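Local coordinates for alcohol oxidase (Myceliophthora thermophila, PDB 6F74), which binds FAD and probably works as a VAO-type, oxygen-dependent oxidase of alcohol substrates, at residues 228-232 and 419-425; 246-252 and 348-352. All coordinates share one frame; numbering follows the deposited sequence.

Both interactions join the FAD-binding part of the chain to the domain built on the seven-stranded antiparallel sheet, and both reach the pyrimidine end of the isoalloxazine. Interaction 1 approaches the flavin at O4 through Gly230 N (3.0 Å), while interaction 2 holds O2 and N3 through the backbone of His246. Their centres lie about 11 Å apart, and interaction 2 is nested within the chain loop that interaction 1 closes. Pro248 is the shared piece: its CG lies 3.3 Å from Ser423 OG and 3.9 Å from Tyr419 CE1, and its CD packs against Gly230 CA, so the two flavin-binding loops rest on one another beside the cofactor.

Interaction 1: residues 228-232 and 419-425; sequences GGGSP and YWAESGL. With FAD (flavin-adenine dinucleotide), chain I.
Tyr419, in the last turn of helix 415-422, and Ser423 and Leu425 just beyond it hold two consecutive carbonyls of the glycine-rich loop 228-232, part of the PCMH-type FAD-binding domain, and all the hydrogen bonds across this contact end on those two oxygens. Tyr419 OH donates to Gly229 O (2.7 Å), which lies near the plane of the phenol ring at its edge; CG anti to the backbone N (chi1 178°) carries the ring out to the loop. The phenol thus holds the same peptide group whose N-H, that of Gly230, donates to FAD O4. Gly230 O, in the following peptide, accepts twice, both times in its carbonyl plane: Ser423 OG comes in on a lone pair at 3.1 Å, and Leu425 N gives a nearly straight bond of 2.9 Å (165°). A phenylalanine in place of Tyr419 would probably deprive Gly229 O of one of its donors and relax the hold on the loop beside the flavin.

Apolar contact is made by Pro232, whose CG meets the indole of Trp420 at CZ3 (3.9 Å). Within the helix, Tyr419 CD2 sits over the centre of one face of the Trp420 ring.

Leu425 O receives carbon neighbours: Pro232 CD lies against it (3.2 Å), and Ser231 CA makes a CH-O contact. Ser231 OG lies 3.4 Å from FAD C6.

Helix 415-422 thus ends against the FAD-binding loop, flanked by helix 212-221, whose Tyr216 also bonds Gly229 O and meets Tyr419 edge-to-face, and by strand 403-412, which Ala421 and Glu422 touch.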
loop_
_atom_site.group_PDB
_atom_site.type_symbol
_atom_site.label_atom_id
_atom_site.label_comp_id
_atom_site.label_asym_id
_atom_site.label_seq_id
_atom_site.Cartn_x
_atom_site.Cartn_y
_atom_site.Cartn_z
ATOM N N GLY A 228 6.956 7.929 -7.031
ATOM C CA GLY A 228 6.695 7.350 -5.717
ATOM C C GLY A 228 5.219 7.458 -5.406
ATOM O O GLY A 228 4.419 7.807 -6.265
ATOM N N GLY A 229 4.872 7.201 -4.159
ATOM C CA GLY A 229 3.505 7.279 -3.688
ATOM C C GLY A 229 3.045 8.693 -3.425
ATOM O O GLY A 229 3.823 9.663 -3.334
ATOM N N GLY A 230 1.735 8.799 -3.276
ATOM C CA GLY A 230 1.091 10.063 -2.931
ATOM C C GLY A 230 1.406 10.485 -1.514
ATOM O O GLY A 230 1.318 11.673 -1.198
ATOM N N SER A 231 1.777 9.514 -0.668
ATOM C CA SER A 231 2.255 9.769 0.672
ATOM C C SER A 231 3.750 9.443 0.728
ATOM O O SER A 231 4.166 8.415 0.196
ATOM C CB SER A 231 1.505 8.879 1.639
ATOM O OG SER A 231 0.099 9.177 1.594
ATOM N N PRO A 232 4.573 10.306 1.366
ATOM C CA PRO A 232 6.019 10.029 1.347
ATOM C C PRO A 232 6.570 9.121 2.438
ATOM O O PRO A 232 7.771 8.826 2.421
ATOM C CB PRO A 232 6.651 11.438 1.500
ATOM C CG PRO A 232 5.505 12.389 1.377
ATOM C CD PRO A 232 4.334 11.654 1.882
ATOM N N TYR A 419 3.710 18.700 -6.673
ATOM C CA TYR A 419 3.598 17.506 -5.856
ATOM C C TYR A 419 3.276 17.897 -4.433
ATOM O O TYR A 419 2.354 17.358 -3.817
ATOM C CB TYR A 419 4.873 16.649 -5.876
ATOM C CG TYR A 419 4.753 15.448 -4.977
ATOM C CD1 TYR A 419 4.065 14.303 -5.396
ATOM C CD2 TYR A 419 5.213 15.489 -3.680
ATOM C CE1 TYR A 419 3.908 13.208 -4.548
ATOM C CE2 TYR A 419 5.063 14.410 -2.825
ATOM C CZ TYR A 419 4.407 13.270 -3.263
ATOM O OH TYR A 419 4.227 12.201 -2.380
ATOM N N TRP A 420 4.067 18.814 -3.907
ATOM C CA TRP A 420 3.941 19.186 -2.502
ATOM C C TRP A 420 2.682 19.999 -2.208
ATOM O O TRP A 420 2.171 19.959 -1.084
ATOM C CB TRP A 420 5.197 19.908 -2.031
ATOM C CG TRP A 420 6.419 18.964 -2.019
ATOM C CD1 TRP A 420 7.541 19.033 -2.808
ATOM C CD2 TRP A 420 6.591 17.817 -1.194
ATOM N NE1 TRP A 420 8.399 17.998 -2.515
ATOM C CE2 TRP A 420 7.850 17.254 -1.507
ATOM C CE3 TRP A 420 5.810 17.220 -0.182
ATOM C CZ2 TRP A 420 8.339 16.117 -0.864
ATOM C CZ3 TRP A 420 6.293 16.097 0.459
ATOM C CH2 TRP A 420 7.555 15.557 0.125
ATOM N N ALA A 421 2.191 20.725 -3.205
ATOM C CA ALA A 421 0.969 21.492 -3.064
ATOM C C ALA A 421 -0.276 20.602 -3.112
ATOM O O ALA A 421 -1.166 20.793 -2.339
ATOM C CB ALA A 421 0.905 22.555 -4.146
ATOM N N GLU A 422 -0.303 19.639 -4.025
ATOM C CA GLU A 422 -1.492 18.849 -4.320
ATOM C C GLU A 422 -1.462 17.434 -3.768
ATOM O O GLU A 422 -2.493 16.758 -3.733
ATOM C CB GLU A 422 -1.668 18.796 -5.831
ATOM C CG GLU A 422 -1.765 20.180 -6.479
ATOM C CD GLU A 422 -3.111 20.849 -6.294
ATOM O OE1 GLU A 422 -4.082 20.195 -5.798
ATOM O OE2 GLU A 422 -3.224 22.040 -6.642
ATOM N N SER A 423 -0.288 16.974 -3.340
ATOM C CA SER A 423 -0.095 15.585 -2.890
ATOM C C SER A 423 0.894 15.623 -1.705
ATOM O O SER A 423 0.899 16.600 -0.942
ATOM C CB SER A 423 0.315 14.691 -4.089
ATOM O OG SER A 423 0.659 13.348 -3.729
ATOM N N GLY A 424 1.725 14.600 -1.531
ATOM C CA GLY A 424 2.677 14.577 -0.418
ATOM C C GLY A 424 1.910 14.530 0.905
ATOM O O GLY A 424 2.137 15.344 1.796
ATOM N N LEU A 425 0.982 13.584 0.990
ATOM C CA LEU A 425 0.039 13.524 2.101
ATOM C C LEU A 425 0.645 12.872 3.348
ATOM O O LEU A 425 1.496 11.954 3.262
ATOM C CB LEU A 425 -1.230 12.774 1.675
ATOM C CG LEU A 425 -1.981 13.325 0.451
ATOM C CD1 LEU A 425 -3.167 12.468 0.093
ATOM C CD2 LEU A 425 -2.427 14.796 0.645
HETATM P PA FAD I . 5.955 -2.781 5.339
HETATM O O1A FAD I . 4.772 -3.034 6.269
HETATM O O2A FAD I . 7.259 -2.450 5.994
HETATM O O5B FAD I . 6.108 -4.059 4.424
HETATM C C5B FAD I . 5.082 -4.392 3.530
HETATM C C4B FAD I . 5.327 -5.793 3.000
HETATM O O4B FAD I . 6.537 -5.746 2.261
HETATM C C3B FAD I . 5.528 -6.874 4.032
HETATM O O3B FAD I . 5.106 -8.109 3.442
HETATM C C2B FAD I . 7.024 -6.953 4.209
HETATM O O2B FAD I . 7.533 -8.253 4.532
HETATM C C1B FAD I . 7.518 -6.599 2.833
HETATM N N9A FAD I . 8.808 -5.903 2.765
HETATM C C8A FAD I . 9.065 -4.650 3.163
HETATM N N7A FAD I . 10.347 -4.321 2.916
HETATM C C5A FAD I . 10.909 -5.380 2.341
HETATM C C6A FAD I . 12.248 -5.665 1.825
HETATM N N6A FAD I . 13.173 -4.683 1.921
HETATM N N1A FAD I . 12.469 -6.898 1.300
HETATM C C2A FAD I . 11.485 -7.833 1.243
HETATM N N3A FAD I . 10.217 -7.624 1.682
HETATM C C4A FAD I . 9.894 -6.423 2.229
HETATM N N1 FAD I . 0.397 2.751 -1.671
HETATM C C2 FAD I . 0.280 3.335 -2.886
HETATM O O2 FAD I . 0.346 2.611 -3.913
HETATM N N3 FAD I . 0.124 4.666 -3.029
HETATM C C4 FAD I . 0.038 5.500 -1.978
HETATM O O4 FAD I . -0.126 6.730 -2.113
HETATM C C4X FAD I . 0.137 4.940 -0.613
HETATM N N5 FAD I . 0.049 5.726 0.479
HETATM C C5X FAD I . 0.153 5.184 1.718
HETATM C C6 FAD I . 0.079 6.014 2.836
HETATM C C7 FAD I . 0.198 5.514 4.121
HETATM C C7M FAD I . 0.070 6.546 5.214
HETATM C C8 FAD I . 0.427 4.055 4.322
HETATM C C8M FAD I . 0.617 3.429 5.697
HETATM C C9 FAD I . 0.477 3.220 3.210
HETATM C C9A FAD I . 0.360 3.716 1.900
HETATM N N10 FAD I . 0.439 2.897 0.741
HETATM C C10 FAD I . 0.324 3.484 -0.526
HETATM C "C1'" FAD I . 0.553 1.421 0.806
HETATM C "C2'" FAD I . 1.886 0.769 0.647
HETATM O "O2'" FAD I . 2.147 0.677 -0.752
HETATM C "C3'" FAD I . 1.827 -0.652 1.219
HETATM O "O3'" FAD I . 1.300 -0.661 2.558
HETATM C "C4'" FAD I . 3.190 -1.329 1.194
HETATM O "O4'" FAD I . 3.077 -2.652 1.725
HETATM C "C5'" FAD I . 4.221 -0.528 1.973
HETATM O "O5'" FAD I . 5.484 -1.169 1.928
HETATM P P FAD I . 6.394 -0.881 3.191
HETATM O O1P FAD I . 6.430 0.596 3.468
HETATM O O2P FAD I . 7.666 -1.629 2.967
HETATM O O3P FAD I . 5.498 -1.587 4.339
#

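Interaction 2: residues 246-252 and 348-352; sequences HGPATHN and GVAGY. With FAD (flavin-adenine dinucleotide), chain I.
His246 and Tyr352 meet beside the flavin, at the seam of the VAO/PCMH-type fold: the loop ahead of helix 250-253, in the FAD-binding domain, lies against strand 349-356 of the seven-stranded antiparallel sheet, which in this family belongs to the substrate-side domain. His246 ND1 and Tyr352 OH share a hydrogen bond of 2.7 Å in which either may donate; each atom lies near the plane of the other's ring, at its edge. The rings meet rim to rim, their planes turned by 53°. Tyr352 OH also packs close to Gly247 CA, at the start of the type I turn Gly247-Thr250 that leads into the helix. With CG between the backbone N and the carbonyl carbon (chi1 67°), the imidazole turns one face to the pyrimidine end of the flavin, FAD N3 being 3.1 Å above its plane and offset toward the rim. The backbone of the same residue grips the cofactor twice: His246 N donates to FAD O2 (3.1 Å, 164°) and FAD N3 donates to His246 O (3.0 Å).

In the second shell, Glu543 is hydrogen-bonded to His246 NE2, so both ring nitrogens are engaged and rotation of the ring is restrained.

Farther out, the helix start rests on the strand. His251 CB packs on Ala350 CB (3.7 Å), and the His251 ring turns one face to Val349 O while ND1 bonds Ser474 O. Pro248 O accepts from Trp376 of the adjacent strand 370-378. Gly348, with positive phi, is the C-prime residue of the Schellman motif closing helix 328-346, and its CA lies 3.5 Å from His251 NE2.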
loop_
_atom_site.group_PDB
_atom_site.type_symbol
_atom_site.label_atom_id
_atom_site.label_comp_id
_atom_site.label_asym_id
_atom_site.label_seq_id
_atom_site.Cartn_x
_atom_site.Cartn_y
_atom_site.Cartn_z
ATOM N N HIS A 246 1.150 3.025 -6.826
ATOM C CA HIS A 246 0.560 4.149 -7.530
ATOM C C HIS A 246 0.930 5.438 -6.845
ATOM O O HIS A 246 1.321 5.466 -5.698
ATOM C CB HIS A 246 -0.978 4.029 -7.642
ATOM C CG HIS A 246 -1.688 4.126 -6.339
ATOM N ND1 HIS A 246 -1.999 5.333 -5.748
ATOM C CD2 HIS A 246 -2.112 3.165 -5.490
ATOM C CE1 HIS A 246 -2.561 5.111 -4.568
ATOM N NE2 HIS A 246 -2.637 3.803 -4.385
ATOM N N GLY A 247 0.819 6.523 -7.595
ATOM C CA GLY A 247 1.132 7.863 -7.104
ATOM C C GLY A 247 0.769 8.860 -8.185
ATOM O O GLY A 247 0.358 8.464 -9.270
ATOM N N PRO A 248 0.953 10.150 -7.928
ATOM C CA PRO A 248 0.574 11.158 -8.919
ATOM C C PRO A 248 1.152 10.965 -10.344
ATOM O O PRO A 248 0.452 11.256 -11.324
ATOM C CB PRO A 248 1.117 12.446 -8.291
ATOM C CG PRO A 248 0.969 12.211 -6.836
ATOM C CD PRO A 248 1.393 10.764 -6.663
ATOM N N ALA A 249 2.394 10.458 -10.427
ATOM C CA ALA A 249 3.147 10.399 -11.676
ATOM C C ALA A 249 3.074 9.072 -12.467
ATOM O O ALA A 249 3.695 8.960 -13.514
ATOM C CB ALA A 249 4.596 10.793 -11.406
ATOM N N THR A 250 2.295 8.096 -12.001
ATOM C CA THR A 250 2.326 6.748 -12.601
ATOM C C THR A 250 1.627 6.649 -13.961
ATOM O O THR A 250 2.128 5.970 -14.852
ATOM C CB THR A 250 1.795 5.649 -11.663
ATOM O OG1 THR A 250 0.450 5.941 -11.250
ATOM C CG2 THR A 250 2.683 5.495 -10.454
ATOM N N HIS A 251 0.482 7.312 -14.134
ATOM C CA HIS A 251 -0.116 7.393 -15.464
ATOM C C HIS A 251 0.912 7.860 -16.508
ATOM O O HIS A 251 1.047 7.285 -17.587
ATOM C CB HIS A 251 -1.320 8.342 -15.469
ATOM C CG HIS A 251 -1.798 8.671 -16.844
ATOM N ND1 HIS A 251 -2.571 7.806 -17.581
ATOM C CD2 HIS A 251 -1.537 9.728 -17.655
ATOM C CE1 HIS A 251 -2.777 8.319 -18.780
ATOM N NE2 HIS A 251 -2.153 9.480 -18.857
ATOM N N ASN A 252 1.635 8.916 -16.181
ATOM C CA ASN A 252 2.564 9.517 -17.142
ATOM C C ASN A 252 3.829 8.725 -17.345
ATOM O O ASN A 252 4.330 8.678 -18.472
ATOM C CB ASN A 252 2.856 10.946 -16.721
ATOM C CG ASN A 252 1.731 11.900 -17.056
ATOM O OD1 ASN A 252 1.942 12.721 -17.941
ATOM N ND2 ASN A 252 0.563 11.846 -16.375
ATOM N N GLY A 348 -4.472 12.274 -20.691
ATOM C CA GLY A 348 -3.378 12.591 -19.766
ATOM C C GLY A 348 -3.734 13.051 -18.363
ATOM O O GLY A 348 -2.911 13.657 -17.661
ATOM N N VAL A 349 -4.960 12.747 -17.930
ATOM C CA VAL A 349 -5.438 13.111 -16.610
ATOM C C VAL A 349 -5.216 11.936 -15.638
ATOM O O VAL A 349 -5.433 10.756 -15.976
ATOM C CB VAL A 349 -6.936 13.516 -16.610
ATOM C CG1 VAL A 349 -7.379 14.006 -15.235
ATOM C CG2 VAL A 349 -7.200 14.624 -17.616
ATOM N N ALA A 350 -4.777 12.289 -14.436
ATOM C CA ALA A 350 -4.571 11.339 -13.348
ATOM C C ALA A 350 -4.918 11.994 -12.016
ATOM O O ALA A 350 -5.036 13.228 -11.918
ATOM C CB ALA A 350 -3.135 10.836 -13.342
ATOM N N GLY A 351 -5.048 11.159 -10.984
ATOM C CA GLY A 351 -5.211 11.651 -9.608
ATOM C C GLY A 351 -6.220 10.874 -8.803
ATOM O O GLY A 351 -6.497 9.702 -9.087
ATOM N N TYR A 352 -6.757 11.519 -7.774
ATOM C CA TYR A 352 -7.580 10.803 -6.821
ATOM C C TYR A 352 -8.865 11.521 -6.522
ATOM O O TYR A 352 -8.873 12.745 -6.317
ATOM C CB TYR A 352 -6.808 10.555 -5.517
ATOM C CG TYR A 352 -5.482 9.873 -5.750
ATOM C CD1 TYR A 352 -4.304 10.624 -6.001
ATOM C CD2 TYR A 352 -5.384 8.506 -5.726
ATOM C CE1 TYR A 352 -3.096 9.998 -6.214
ATOM C CE2 TYR A 352 -4.164 7.867 -5.937
ATOM C CZ TYR A 352 -3.028 8.624 -6.176
ATOM O OH TYR A 352 -1.832 8.003 -6.369
HETATM P PA FAD I . 5.955 -2.781 5.339
HETATM O O1A FAD I . 4.772 -3.034 6.269
HETATM O O2A FAD I . 7.259 -2.450 5.994
HETATM O O5B FAD I . 6.108 -4.059 4.424
HETATM C C5B FAD I . 5.082 -4.392 3.530
HETATM C C4B FAD I . 5.327 -5.793 3.000
HETATM O O4B FAD I . 6.537 -5.746 2.261
HETATM C C3B FAD I . 5.528 -6.874 4.032
HETATM O O3B FAD I . 5.106 -8.109 3.442
HETATM C C2B FAD I . 7.024 -6.953 4.209
HETATM O O2B FAD I . 7.533 -8.253 4.532
HETATM C C1B FAD I . 7.518 -6.599 2.833
HETATM N N9A FAD I . 8.808 -5.903 2.765
HETATM C C8A FAD I . 9.065 -4.650 3.163
HETATM N N7A FAD I . 10.347 -4.321 2.916
HETATM C C5A FAD I . 10.909 -5.380 2.341
HETATM C C6A FAD I . 12.248 -5.665 1.825
HETATM N N6A FAD I . 13.173 -4.683 1.921
HETATM N N1A FAD I . 12.469 -6.898 1.300
HETATM C C2A FAD I . 11.485 -7.833 1.243
HETATM N N3A FAD I . 10.217 -7.624 1.682
HETATM C C4A FAD I . 9.894 -6.423 2.229
HETATM N N1 FAD I . 0.397 2.751 -1.671
HETATM C C2 FAD I . 0.280 3.335 -2.886
HETATM O O2 FAD I . 0.346 2.611 -3.913
HETATM N N3 FAD I . 0.124 4.666 -3.029
HETATM C C4 FAD I . 0.038 5.500 -1.978
HETATM O O4 FAD I . -0.126 6.730 -2.113
HETATM C C4X FAD I . 0.137 4.940 -0.613
HETATM N N5 FAD I . 0.049 5.726 0.479
HETATM C C5X FAD I . 0.153 5.184 1.718
HETATM C C6 FAD I . 0.079 6.014 2.836
HETATM C C7 FAD I . 0.198 5.514 4.121
HETATM C C7M FAD I . 0.070 6.546 5.214
HETATM C C8 FAD I . 0.427 4.055 4.322
HETATM C C8M FAD I . 0.617 3.429 5.697
HETATM C C9 FAD I . 0.477 3.220 3.210
HETATM C C9A FAD I . 0.360 3.716 1.900
HETATM N N10 FAD I . 0.439 2.897 0.741
HETATM C C10 FAD I . 0.324 3.484 -0.526
HETATM C "C1'" FAD I . 0.553 1.421 0.806
HETATM C "C2'" FAD I . 1.886 0.769 0.647
HETATM O "O2'" FAD I . 2.147 0.677 -0.752
HETATM C "C3'" FAD I . 1.827 -0.652 1.219
HETATM O "O3'" FAD I . 1.300 -0.661 2.558
HETATM C "C4'" FAD I . 3.190 -1.329 1.194
HETATM O "O4'" FAD I . 3.077 -2.652 1.725
HETATM C "C5'" FAD I . 4.221 -0.528 1.973
HETATM O "O5'" FAD I . 5.484 -1.169 1.928
HETATM P P FAD I . 6.394 -0.881 3.191
HETATM O O1P FAD I . 6.430 0.596 3.468
HETATM O O2P FAD I . 7.666 -1.629 2.967
HETATM O O3P FAD I . 5.498 -1.587 4.339
#